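Side-chain contacts in phenylalanine ammonia-lyase (Rhodosporidium toruloides, PDB 1Y2M), which converts L-phenylalanine and L-tyrosine, without oxidation, into trans-cinnamic acid and p-coumaric acid, releasing ammonia: residues Y65-G70 and M169-N174; H284-L289 and L427-I432; L379-A384 and V418-E423; N486-H491 and A506-R511. All coordinates share one frame; numbering follows the deposited sequence.

In the fold
Contact 3 lies at the middle of the group: its centre is about 11 Å from that of contact 2, 13 Å from contact 4 and 17 Å from contact 1, and it touches all three. Contacts 2 and 3 share helix 416-443, which meets helix 273-303 in one and helix 368-391 in the other. Along the chain contact 1 closes first; contact 3 is nested inside the loop closed by contact 2, and contact 4 follows. Contacts 1 and 4, whose centres are about 23 Å apart, bring in the connecting segments before helices 69-77 and 506-560. Distant parts of the sequence thus build one helical core, and contacts 2, 3 and 4 also reach other subunits of the homotetramer.

Contact 1 of 4, residues Y65-G70 and M169-N174; sequences YSLNLG and MTIRVN
The flat carboxamide of Asn174 carries the side chain of Leu67 over one of its faces: Leu67 CB lies 3.9 Å from Asn174 CG, at much the same distance from its oxygen and nitrogen, and Leu67 CD2 lies over the same face, nearest Asn174 CB at 3.8 Å. In the helical fold of the PAL/histidase family this joins helix 162-176 to the loop that leads into helix 69-77, where Asn68 is the N-cap and holds the backbone N of Asp71. Asparagine suits its place because it offers a flat surface to the leucine while its polar ends take hydrogen bonds at the edge of the amide. Its CG is anti to the backbone N (chi1 -170°), which carries the amide out from the helix toward the loop. There OD1 accepts from the backbone N of Gly64 and from a water at 2.7 Å from Asn174 OD1; the same water receives a weak bond from Ser66 N at 3.4 Å. Asn174 ND2 gives a weak bond to Gly391 O. With a leucine in its place, Gly64 N and the water would probably lose their acceptor, and the loop would be held less firmly to the helix. CB of Tyr65 points away from the helix, and its ring makes a cation-pi contact with Arg178. Leu67, buried, needs an apolar branched chain: Leu60 and Leu62 of strand 60-62 also pack on it. Its own CG is anti to the backbone N (chi1 177°), pointing the branch at the helix, where Leu67 CD2 meets Ile171 CG1 at 4.4 Å.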
loop_
_atom_site.group_PDB
_atom_site.type_symbol
_atom_site.label_atom_id
_atom_site.label_comp_id
_atom_site.label_asym_id
_atom_site.label_seq_id
_atom_site.Cartn_x
_atom_site.Cartn_y
_atom_site.Cartn_z
ATOM N N TYR B 65 -33.469 15.710 -9.751
ATOM C CA TYR B 65 -32.515 16.852 -9.662
ATOM C C TYR B 65 -32.272 17.408 -8.244
ATOM O O TYR B 65 -31.189 17.935 -7.977
ATOM C CB TYR B 65 -32.988 18.008 -10.569
ATOM C CG TYR B 65 -32.961 17.685 -12.024
ATOM C CD1 TYR B 65 -31.887 18.073 -12.825
ATOM C CD2 TYR B 65 -33.994 16.965 -12.617
ATOM C CE1 TYR B 65 -31.855 17.744 -14.191
ATOM C CE2 TYR B 65 -33.954 16.604 -13.946
ATOM C CZ TYR B 65 -32.882 16.982 -14.729
ATOM O OH TYR B 65 -32.875 16.594 -16.030
ATOM N N SER B 66 -33.288 17.326 -7.365
ATOM C CA SER B 66 -33.305 17.954 -6.043
ATOM C C SER B 66 -32.694 17.135 -4.951
ATOM O O SER B 66 -32.428 17.647 -3.863
ATOM C CB SER B 66 -34.773 18.245 -5.604
ATOM O OG SER B 66 -35.394 19.142 -6.477
ATOM N N LEU B 67 -32.560 15.829 -5.186
ATOM C CA LEU B 67 -32.174 14.919 -4.129
ATOM C C LEU B 67 -30.815 15.320 -3.591
ATOM O O LEU B 67 -29.875 15.496 -4.368
ATOM C CB LEU B 67 -32.089 13.509 -4.679
ATOM C CG LEU B 67 -31.641 12.395 -3.764
ATOM C CD1 LEU B 67 -32.618 12.274 -2.626
ATOM C CD2 LEU B 67 -31.456 11.046 -4.464
ATOM N N ASN B 68 -30.686 15.415 -2.270
ATOM C CA ASN B 68 -29.383 15.740 -1.660
ATOM C C ASN B 68 -28.933 14.644 -0.722
ATOM O O ASN B 68 -29.643 13.649 -0.521
ATOM C CB ASN B 68 -29.416 17.093 -0.943
ATOM C CG ASN B 68 -30.416 17.133 0.206
ATOM O OD1 ASN B 68 -30.488 16.190 1.018
ATOM N ND2 ASN B 68 -31.175 18.213 0.295
ATOM N N LEU B 69 -27.736 14.768 -0.174
ATOM C CA LEU B 69 -27.163 13.670 0.550
ATOM C C LEU B 69 -27.805 13.426 1.902
ATOM O O LEU B 69 -27.998 12.268 2.323
ATOM C CB LEU B 69 -25.644 13.841 0.664
ATOM C CG LEU B 69 -24.858 13.971 -0.642
ATOM C CD1 LEU B 69 -23.389 13.894 -0.357
ATOM C CD2 LEU B 69 -25.329 12.876 -1.544
ATOM N N GLY B 70 -28.222 14.507 2.565
ATOM C CA GLY B 70 -29.023 14.351 3.777
ATOM C C GLY B 70 -30.312 13.588 3.523
ATOM O O GLY B 70 -30.699 12.757 4.346
HETATM N N MSE B 169 -31.762 1.884 -3.645
HETATM C CA MSE B 169 -33.089 1.929 -4.282
HETATM C C MSE B 169 -33.557 3.357 -4.464
HETATM O O MSE B 169 -34.178 3.669 -5.485
HETATM C CB MSE B 169 -34.121 1.099 -3.536
HETATM C CG MSE B 169 -33.716 -0.341 -3.546
HETATM SE SE MSE B 169 -35.244 -1.504 -2.944
HETATM C CE MSE B 169 -35.109 -1.203 -0.947
ATOM N N THR B 170 -33.275 4.219 -3.491
ATOM C CA THR B 170 -33.702 5.602 -3.522
ATOM C C THR B 170 -33.019 6.336 -4.699
ATOM O O THR B 170 -33.630 7.063 -5.502
ATOM C CB THR B 170 -33.354 6.306 -2.195
ATOM O OG1 THR B 170 -34.000 5.631 -1.101
ATOM C CG2 THR B 170 -33.769 7.711 -2.203
ATOM N N ILE B 171 -31.684 6.188 -4.751
ATOM C CA ILE B 171 -30.881 6.857 -5.804
ATOM C C ILE B 171 -31.275 6.275 -7.152
ATOM O O ILE B 171 -31.404 6.991 -8.130
ATOM C CB ILE B 171 -29.363 6.700 -5.543
ATOM C CG1 ILE B 171 -28.978 7.452 -4.273
ATOM C CG2 ILE B 171 -28.522 7.026 -6.742
ATOM C CD1 ILE B 171 -27.570 7.097 -3.755
ATOM N N ARG B 172 -31.483 4.961 -7.198
ATOM C CA ARG B 172 -31.861 4.325 -8.465
ATOM C C ARG B 172 -33.149 4.947 -8.997
ATOM O O ARG B 172 -33.221 5.296 -10.179
ATOM C CB ARG B 172 -32.058 2.814 -8.300
ATOM C CG ARG B 172 -32.603 2.133 -9.536
ATOM C CD ARG B 172 -32.055 2.853 -10.794
ATOM N NE ARG B 172 -31.020 2.105 -11.339
ATOM C CZ ARG B 172 -30.096 2.487 -12.213
ATOM N NH1 ARG B 172 -29.955 3.708 -12.750
ATOM N NH2 ARG B 172 -29.273 1.555 -12.550
ATOM N N VAL B 173 -34.156 5.122 -8.146
ATOM C CA VAL B 173 -35.398 5.743 -8.576
ATOM C C VAL B 173 -35.151 7.165 -9.086
ATOM O O VAL B 173 -35.635 7.555 -10.154
ATOM C CB VAL B 173 -36.483 5.749 -7.471
ATOM C CG1 VAL B 173 -37.678 6.573 -7.867
ATOM C CG2 VAL B 173 -36.904 4.302 -7.142
ATOM N N ASN B 174 -34.439 7.949 -8.292
ATOM C CA ASN B 174 -34.196 9.326 -8.672
ATOM C C ASN B 174 -33.548 9.381 -10.034
ATOM O O ASN B 174 -33.958 10.184 -10.863
ATOM C CB ASN B 174 -33.317 10.010 -7.646
ATOM C CG ASN B 174 -33.225 11.520 -7.857
ATOM O OD1 ASN B 174 -34.196 12.233 -7.655
ATOM N ND2 ASN B 174 -32.035 12.001 -8.239
HETATM O O HOH W 1 -34.989 14.539 -6.526
#

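Contact 2 of 4, residues H284-L289 and L427-I432; sequences HDAHML and LGLAQI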
loop_
_atom_site.group_PDB
_atom_site.type_symbol
_atom_site.label_atom_id
_atom_site.label_comp_id
_atom_site.label_asym_id
_atom_site.label_seq_id
_atom_site.Cartn_x
_atom_site.Cartn_y
_atom_site.Cartn_z
ATOM N N HIS B 284 -21.247 11.044 4.992
ATOM C CA HIS B 284 -22.006 11.558 6.134
ATOM C C HIS B 284 -21.302 11.254 7.460
ATOM O O HIS B 284 -21.077 12.163 8.287
ATOM C CB HIS B 284 -23.414 10.958 6.097
ATOM C CG HIS B 284 -24.243 11.189 7.319
ATOM N ND1 HIS B 284 -24.086 10.452 8.473
ATOM C CD2 HIS B 284 -25.313 12.003 7.526
ATOM C CE1 HIS B 284 -25.008 10.847 9.352
ATOM N NE2 HIS B 284 -25.760 11.778 8.806
ATOM N N ASP B 285 -20.876 10.013 7.625
ATOM C CA ASP B 285 -20.295 9.629 8.903
ATOM C C ASP B 285 -18.933 10.282 9.101
ATOM O O ASP B 285 -18.585 10.700 10.207
ATOM C CB ASP B 285 -20.243 8.101 8.988
ATOM C CG ASP B 285 -21.614 7.452 9.144
ATOM O OD1 ASP B 285 -22.621 8.124 9.434
ATOM O OD2 ASP B 285 -21.659 6.219 9.009
ATOM N N ALA B 286 -18.179 10.388 8.007
ATOM C CA ALA B 286 -16.849 11.007 8.032
ATOM C C ALA B 286 -16.962 12.449 8.421
ATOM O O ALA B 286 -16.126 12.970 9.143
ATOM C CB ALA B 286 -16.159 10.856 6.693
ATOM N N HIS B 287 -17.984 13.145 7.934
ATOM C CA HIS B 287 -18.124 14.573 8.313
ATOM C C HIS B 287 -18.253 14.715 9.823
ATOM O O HIS B 287 -17.698 15.626 10.458
ATOM C CB HIS B 287 -19.381 15.170 7.713
ATOM C CG HIS B 287 -19.296 15.527 6.247
ATOM N ND1 HIS B 287 -18.286 16.297 5.709
ATOM C CD2 HIS B 287 -20.187 15.313 5.244
ATOM C CE1 HIS B 287 -18.538 16.492 4.421
ATOM N NE2 HIS B 287 -19.696 15.912 4.117
HETATM N N MSE B 288 -19.039 13.806 10.413
HETATM C CA MSE B 288 -19.276 13.869 11.859
HETATM C C MSE B 288 -17.992 13.614 12.633
HETATM O O MSE B 288 -17.710 14.250 13.638
HETATM C CB MSE B 288 -20.338 12.869 12.320
HETATM C CG MSE B 288 -21.606 12.921 11.568
HETATM SE SE MSE B 288 -22.406 14.720 11.535
HETATM C CE MSE B 288 -23.726 14.260 10.082
ATOM N N LEU B 289 -17.189 12.671 12.136
ATOM C CA LEU B 289 -15.991 12.271 12.808
ATOM C C LEU B 289 -14.955 13.412 12.661
ATOM O O LEU B 289 -14.200 13.663 13.570
ATOM C CB LEU B 289 -15.469 10.967 12.231
ATOM C CG LEU B 289 -16.235 9.697 12.553
ATOM C CD1 LEU B 289 -15.726 8.549 11.706
ATOM C CD2 LEU B 289 -16.097 9.344 14.025
ATOM N N LEU B 427 -8.154 8.055 3.234
ATOM C CA LEU B 427 -6.849 8.586 3.581
ATOM C C LEU B 427 -7.052 9.680 4.612
ATOM O O LEU B 427 -6.360 9.725 5.628
ATOM C CB LEU B 427 -6.104 9.091 2.328
ATOM C CG LEU B 427 -4.701 9.659 2.616
ATOM C CD1 LEU B 427 -3.785 8.731 3.356
ATOM C CD2 LEU B 427 -4.105 10.083 1.314
ATOM N N GLY B 428 -8.031 10.545 4.398
ATOM C CA GLY B 428 -8.376 11.533 5.437
ATOM C C GLY B 428 -8.687 10.995 6.815
ATOM O O GLY B 428 -8.239 11.532 7.818
ATOM N N LEU B 429 -9.442 9.897 6.849
ATOM C CA LEU B 429 -9.801 9.226 8.121
ATOM C C LEU B 429 -8.522 8.777 8.837
ATOM O O LEU B 429 -8.402 8.865 10.075
ATOM C CB LEU B 429 -10.772 8.073 7.893
ATOM C CG LEU B 429 -12.147 8.506 7.386
ATOM C CD1 LEU B 429 -12.928 7.310 6.877
ATOM C CD2 LEU B 429 -12.908 9.300 8.472
ATOM N N ALA B 430 -7.556 8.289 8.068
ATOM C CA ALA B 430 -6.308 7.843 8.663
ATOM C C ALA B 430 -5.535 9.049 9.222
ATOM O O ALA B 430 -4.867 8.952 10.249
ATOM C CB ALA B 430 -5.465 7.124 7.646
ATOM N N GLN B 431 -5.609 10.178 8.541
ATOM C CA GLN B 431 -4.929 11.390 8.996
ATOM C C GLN B 431 -5.582 11.980 10.257
ATOM O O GLN B 431 -4.883 12.432 11.183
ATOM C CB GLN B 431 -4.862 12.470 7.921
ATOM C CG GLN B 431 -4.067 12.027 6.689
ATOM C CD GLN B 431 -2.725 11.514 7.042
ATOM O OE1 GLN B 431 -1.809 12.297 7.305
ATOM N NE2 GLN B 431 -2.574 10.176 7.058
ATOM N N ILE B 432 -6.911 12.008 10.298
ATOM C CA ILE B 432 -7.629 12.388 11.520
ATOM C C ILE B 432 -7.201 11.452 12.645
ATOM O O ILE B 432 -6.815 11.880 13.739
ATOM C CB ILE B 432 -9.172 12.276 11.342
ATOM C CG1 ILE B 432 -9.677 13.260 10.276
ATOM C CG2 ILE B 432 -9.880 12.507 12.695
ATOM C CD1 ILE B 432 -11.095 13.039 9.846
#
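Leu429 reaches across to Ala286 and Leu289 where two long helices, 273-303 and 416-443, pack in the helical core of this ammonia-lyase. The small alanine admits the longer leucine: Leu429 CD2 stands 4.0 Å from Ala286 CB, and the same methyl also faces Leu289, whose CD1 lies 4.4 Å from Leu429 CD2. Both leucines have CG beside the backbone N and a second torsion near 180° (170° in Leu289, 167° in Leu429), so the two chains share one shape. In Leu429 it carries the tip nearer to the facing helix than its CB alone would suggest. Ile432, one turn further on, points toward helix 273-303 and also packs on Leu372 and Leu375 of helix 368-391. Asn517 of helix 506-560 touches both Leu289 and Leu429, adding another helix to the junction.

The polar groups of 284-289 lie away from this apolar seam. His284 ND1 donates in its ring plane to Asp285 OD1 at 2.9 Å, meeting the oxygen on its anti side, 31° out of the carboxylate plane. Arg77 holds the same oxygen by a salt bridge, and the ND1 bond probably restrains the turning of the ring. Over one face of the His284 imidazole, offset toward the rim, sits the CE methyl of selenomethionine Met288, 3.5 Å above the plane.

Contact 3 of 4, residues L379-A384 and V418-E423; sequences LIHAHA and VANTME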
loop_
_atom_site.group_PDB
_atom_site.type_symbol
_atom_site.label_atom_id
_atom_site.label_comp_id
_atom_site.label_asym_id
_atom_site.label_seq_id
_atom_site.Cartn_x
_atom_site.Cartn_y
_atom_site.Cartn_z
ATOM N N LEU B 379 -13.096 16.511 2.082
ATOM C CA LEU B 379 -14.447 16.064 2.397
ATOM C C LEU B 379 -15.528 16.970 1.788
ATOM O O LEU B 379 -16.552 16.491 1.326
ATOM C CB LEU B 379 -14.619 16.015 3.899
ATOM C CG LEU B 379 -13.785 14.951 4.621
ATOM C CD1 LEU B 379 -13.798 15.124 6.126
ATOM C CD2 LEU B 379 -14.234 13.569 4.177
ATOM N N ILE B 380 -15.292 18.271 1.788
ATOM C CA ILE B 380 -16.216 19.198 1.111
ATOM C C ILE B 380 -16.284 18.989 -0.428
ATOM O O ILE B 380 -17.349 19.053 -1.068
ATOM C CB ILE B 380 -15.814 20.635 1.453
ATOM C CG1 ILE B 380 -15.956 20.858 2.965
ATOM C CG2 ILE B 380 -16.596 21.682 0.631
ATOM C CD1 ILE B 380 -15.447 22.220 3.406
ATOM N N HIS B 381 -15.117 18.721 -1.012
ATOM C CA HIS B 381 -15.074 18.358 -2.433
ATOM C C HIS B 381 -15.864 17.077 -2.715
ATOM O O HIS B 381 -16.758 17.034 -3.605
ATOM C CB HIS B 381 -13.607 18.169 -2.849
ATOM C CG HIS B 381 -13.417 17.952 -4.316
ATOM N ND1 HIS B 381 -13.558 16.713 -4.907
ATOM C CD2 HIS B 381 -13.039 18.800 -5.304
ATOM C CE1 HIS B 381 -13.289 16.823 -6.205
ATOM N NE2 HIS B 381 -12.978 18.065 -6.468
ATOM N N ALA B 382 -15.618 16.052 -1.914
ATOM C CA ALA B 382 -16.354 14.814 -2.062
ATOM C C ALA B 382 -17.862 15.039 -1.965
ATOM O O ALA B 382 -18.660 14.439 -2.718
ATOM C CB ALA B 382 -15.943 13.826 -1.037
ATOM N N HIS B 383 -18.263 15.922 -1.058
ATOM C CA HIS B 383 -19.687 16.219 -0.897
ATOM C C HIS B 383 -20.221 16.796 -2.233
ATOM O O HIS B 383 -21.337 16.476 -2.694
ATOM C CB HIS B 383 -19.890 17.263 0.214
ATOM C CG HIS B 383 -21.249 17.216 0.792
ATOM N ND1 HIS B 383 -21.528 16.490 1.927
ATOM C CD2 HIS B 383 -22.414 17.769 0.391
ATOM C CE1 HIS B 383 -22.814 16.616 2.207
ATOM N NE2 HIS B 383 -23.374 17.384 1.289
ATOM N N ALA B 384 -19.468 17.702 -2.851
ATOM C CA ALA B 384 -19.933 18.265 -4.118
ATOM C C ALA B 384 -20.064 17.177 -5.183
ATOM O O ALA B 384 -21.057 17.136 -5.921
ATOM C CB ALA B 384 -19.004 19.329 -4.568
ATOM N N VAL B 418 -17.310 8.265 -7.796
ATOM C CA VAL B 418 -17.633 7.738 -6.450
ATOM C C VAL B 418 -16.375 7.161 -5.819
ATOM O O VAL B 418 -16.096 7.406 -4.632
ATOM C CB VAL B 418 -18.726 6.646 -6.466
ATOM C CG1 VAL B 418 -18.962 6.126 -5.071
ATOM C CG2 VAL B 418 -20.000 7.165 -7.113
ATOM N N ALA B 419 -15.611 6.374 -6.606
ATOM C CA ALA B 419 -14.426 5.724 -6.064
ATOM C C ALA B 419 -13.468 6.813 -5.592
ATOM O O ALA B 419 -12.874 6.689 -4.489
ATOM C CB ALA B 419 -13.777 4.913 -7.113
ATOM N N ASN B 420 -13.370 7.884 -6.385
ATOM C CA ASN B 420 -12.512 9.034 -6.044
ATOM C C ASN B 420 -12.805 9.579 -4.667
ATOM O O ASN B 420 -11.896 9.792 -3.853
ATOM C CB ASN B 420 -12.698 10.138 -7.118
ATOM C CG ASN B 420 -11.946 11.486 -6.812
ATOM O OD1 ASN B 420 -12.566 12.452 -6.302
ATOM N ND2 ASN B 420 -10.674 11.579 -7.219
ATOM N N THR B 421 -14.076 9.780 -4.371
ATOM C CA THR B 421 -14.437 10.328 -3.074
ATOM C C THR B 421 -14.023 9.399 -1.950
ATOM O O THR B 421 -13.623 9.830 -0.846
ATOM C CB THR B 421 -15.946 10.638 -2.933
ATOM O OG1 THR B 421 -16.749 9.452 -2.932
ATOM C CG2 THR B 421 -16.390 11.554 -4.087
HETATM N N MSE B 422 -14.166 8.119 -2.213
HETATM C CA MSE B 422 -13.892 7.112 -1.149
HETATM C C MSE B 422 -12.394 6.939 -0.868
HETATM O O MSE B 422 -11.967 6.781 0.272
HETATM C CB MSE B 422 -14.531 5.819 -1.523
HETATM C CG MSE B 422 -16.044 5.876 -1.452
HETATM SE SE MSE B 422 -16.713 6.251 0.381
HETATM C CE MSE B 422 -16.980 8.214 0.364
ATOM N N GLU B 423 -11.582 6.965 -1.928
ATOM C CA GLU B 423 -10.104 6.836 -1.778
ATOM C C GLU B 423 -9.650 8.008 -0.906
ATOM O O GLU B 423 -8.933 7.790 0.098
ATOM C CB GLU B 423 -9.402 6.845 -3.125
ATOM C CG GLU B 423 -9.773 5.726 -4.083
ATOM C CD GLU B 423 -9.190 4.363 -3.742
ATOM O OE1 GLU B 423 -8.176 4.025 -4.363
ATOM O OE2 GLU B 423 -9.767 3.618 -2.956
HETATM O O HOH W 2 -13.844 14.034 -4.282
#
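Two antiparallel helices of the enzyme's helical core, 368-391 and 416-443, come close together here, with a small antiparallel hairpin of strands 399-401 and 406-408 in the connection between them. Ala382 and Thr421 mark the tightest point, their CA atoms 5.0 Å apart, a spacing that small side chains make possible. The methyl of Ala382 meets the branch point of the threonine, Ala382 CB to Thr421 CB at 3.7 Å, and Thr421 CG2 lies alongside at 3.8 Å from Ala382 CA. Threonine suits the place because its two arms part company: with chi1 at 67°, OG1 sits between its own backbone N and carbonyl carbon and turns back to donate to Val418 O at 2.7 Å, leaving the apolar methyl for the other helix. Val418 O also receives the helical bond from Met422 N, so two donors grip one carbonyl. A glycine here would remove CB, CG2 and the hydroxyl together, and would probably open a gap against Ala382 and leave Val418 O with one donor fewer.

Beside this apolar point a water bridges the helices, 2.8 Å from His381 ND1, in the plane of the ring, and donating to Asn420 OD1 at 2.9 Å. The far ends of both side chains bind the second subunit: His381 NE2 pairs with its Ser377, and Asn420 ND2 with its Asp378. On the other flank, Val418 and Met422 pack against Ala279 of helix 273-303 and against helix 506-560, while Ile380 and His383 lie on helix 44-52.

Contact 4 of 4, residues N486-H491 and A506-R511; sequences NPVTTH and ALISAR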
loop_
_atom_site.group_PDB
_atom_site.type_symbol
_atom_site.label_atom_id
_atom_site.label_comp_id
_atom_site.label_asym_id
_atom_site.label_seq_id
_atom_site.Cartn_x
_atom_site.Cartn_y
_atom_site.Cartn_z
ATOM N N ASN B 486 -4.502 2.613 2.118
ATOM C CA ASN B 486 -3.950 2.332 0.791
ATOM C C ASN B 486 -5.060 2.302 -0.227
ATOM O O ASN B 486 -6.196 1.932 0.095
ATOM C CB ASN B 486 -3.160 1.016 0.753
ATOM C CG ASN B 486 -1.938 1.072 1.640
ATOM O OD1 ASN B 486 -1.132 2.027 1.530
ATOM N ND2 ASN B 486 -1.834 0.109 2.570
ATOM N N PRO B 487 -4.760 2.726 -1.455
ATOM C CA PRO B 487 -5.849 2.772 -2.445
ATOM C C PRO B 487 -6.302 1.401 -2.920
ATOM O O PRO B 487 -5.513 0.467 -3.019
ATOM C CB PRO B 487 -5.236 3.535 -3.612
ATOM C CG PRO B 487 -3.758 3.370 -3.480
ATOM C CD PRO B 487 -3.498 3.296 -1.985
ATOM N N VAL B 488 -7.612 1.290 -3.180
ATOM C CA VAL B 488 -8.153 0.142 -3.866
ATOM C C VAL B 488 -8.085 0.299 -5.371
ATOM O O VAL B 488 -7.890 -0.683 -6.100
ATOM C CB VAL B 488 -9.643 -0.017 -3.441
ATOM C CG1 VAL B 488 -10.484 -0.913 -4.357
ATOM C CG2 VAL B 488 -9.742 -0.461 -1.973
ATOM N N THR B 489 -8.137 1.545 -5.858
ATOM C CA THR B 489 -8.268 1.794 -7.277
ATOM C C THR B 489 -7.052 1.521 -8.160
ATOM O O THR B 489 -7.176 1.497 -9.386
ATOM C CB THR B 489 -8.777 3.189 -7.531
ATOM O OG1 THR B 489 -7.837 4.142 -7.007
ATOM C CG2 THR B 489 -10.134 3.387 -6.939
ATOM N N THR B 490 -5.918 1.218 -7.556
ATOM C CA THR B 490 -4.733 0.757 -8.281
ATOM C C THR B 490 -4.755 -0.755 -8.530
ATOM O O THR B 490 -3.754 -1.313 -9.034
ATOM C CB THR B 490 -3.480 1.073 -7.458
ATOM O OG1 THR B 490 -3.630 0.570 -6.126
ATOM C CG2 THR B 490 -3.231 2.571 -7.419
ATOM N N HIS B 491 -5.841 -1.420 -8.159
ATOM C CA HIS B 491 -5.945 -2.893 -8.269
ATOM C C HIS B 491 -6.950 -3.351 -9.329
ATOM O O HIS B 491 -7.426 -4.490 -9.313
ATOM C CB HIS B 491 -6.249 -3.515 -6.901
ATOM C CG HIS B 491 -5.125 -3.286 -5.957
ATOM N ND1 HIS B 491 -3.968 -4.020 -6.049
ATOM C CD2 HIS B 491 -4.917 -2.359 -4.982
ATOM C CE1 HIS B 491 -3.103 -3.586 -5.150
ATOM N NE2 HIS B 491 -3.625 -2.544 -4.530
ATOM N N ALA B 506 -15.571 1.239 -7.077
ATOM C CA ALA B 506 -16.118 2.191 -6.103
ATOM C C ALA B 506 -16.712 1.467 -4.896
ATOM O O ALA B 506 -16.555 1.947 -3.786
ATOM C CB ALA B 506 -17.163 3.078 -6.730
ATOM N N LEU B 507 -17.473 0.383 -5.107
ATOM C CA LEU B 507 -18.154 -0.236 -3.972
ATOM C C LEU B 507 -17.138 -0.826 -2.981
ATOM O O LEU B 507 -17.313 -0.777 -1.755
ATOM C CB LEU B 507 -19.183 -1.294 -4.396
ATOM C CG LEU B 507 -19.956 -1.826 -3.182
ATOM C CD1 LEU B 507 -20.783 -0.763 -2.399
ATOM C CD2 LEU B 507 -20.861 -2.923 -3.655
ATOM N N ILE B 508 -16.113 -1.453 -3.551
ATOM C CA ILE B 508 -15.016 -2.018 -2.693
ATOM C C ILE B 508 -14.349 -0.872 -1.920
ATOM O O ILE B 508 -14.105 -0.936 -0.709
ATOM C CB ILE B 508 -14.003 -2.820 -3.463
ATOM C CG1 ILE B 508 -14.646 -4.011 -4.192
ATOM C CG2 ILE B 508 -12.889 -3.339 -2.530
ATOM C CD1 ILE B 508 -13.735 -4.634 -5.257
ATOM N N SER B 509 -14.042 0.195 -2.643
ATOM C CA SER B 509 -13.459 1.365 -1.955
ATOM C C SER B 509 -14.408 1.867 -0.832
ATOM O O SER B 509 -13.946 2.146 0.296
ATOM C CB SER B 509 -13.110 2.473 -2.952
ATOM O OG SER B 509 -12.293 3.427 -2.303
ATOM N N ALA B 510 -15.714 1.993 -1.135
ATOM C CA ALA B 510 -16.709 2.468 -0.158
ATOM C C ALA B 510 -16.746 1.590 1.097
ATOM O O ALA B 510 -16.883 2.056 2.253
ATOM C CB ALA B 510 -18.033 2.611 -0.797
ATOM N N ARG B 511 -16.636 0.277 0.863
ATOM C CA ARG B 511 -16.595 -0.696 1.950
ATOM C C ARG B 511 -15.413 -0.449 2.839
ATOM O O ARG B 511 -15.551 -0.464 4.088
ATOM C CB ARG B 511 -16.599 -2.121 1.420
ATOM C CG ARG B 511 -17.980 -2.619 0.939
ATOM C CD ARG B 511 -17.977 -3.968 0.280
ATOM N NE ARG B 511 -17.136 -4.847 1.059
ATOM C CZ ARG B 511 -16.152 -5.612 0.602
ATOM N NH1 ARG B 511 -15.846 -5.695 -0.700
ATOM N NH2 ARG B 511 -15.432 -6.251 1.503
#
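Val488 and Ile508 meet with their side chains at about a right angle, each presenting a methyl to the other. Val488 CG1 touches Ile508 CG2 at 3.9 Å and comes almost as near the branch point, Ile508 CB, at 4.1 Å. Each of these two methyls is anti to its own backbone N (chi1 163° in Val488), which turns Val488 CG1 toward the helix and Ile508 CG2 toward the loop. The second valine methyl is used too: Val488 CG2 rests against the backbone of Ser509, 4.1 Å from Ser509 CA. Beta-branched residues suit both sides, since their methyls spread close to the backbone, so that loop and helix can pack closely without a long chain.

The valine belongs to the irregular connection between helices 468-484 and 506-560, and it lands on the first turns of the latter, one of the long helices of the PAL/histidase fold. His491 N closes a turn on Val488 O at 3.0 Å, just after the contact.

Ser509, small enough to let the valine lie close, directs its hydroxyl elsewhere: its OG, anti to the backbone N, is hydrogen-bonded with Glu423 OE2 and with Arg426 NH2 of helix 416-443. Glu423 OE2 also accepts from the backbone N of Val488, so one carboxylate oxygen is shared by loop and helix, while Glu423 OE1 probably bonds Thr489 OG1. Further along, Arg511 NH1 forms a salt bridge with Glu480 of the third subunit, and the ring of His491 meets His491 of the fourth.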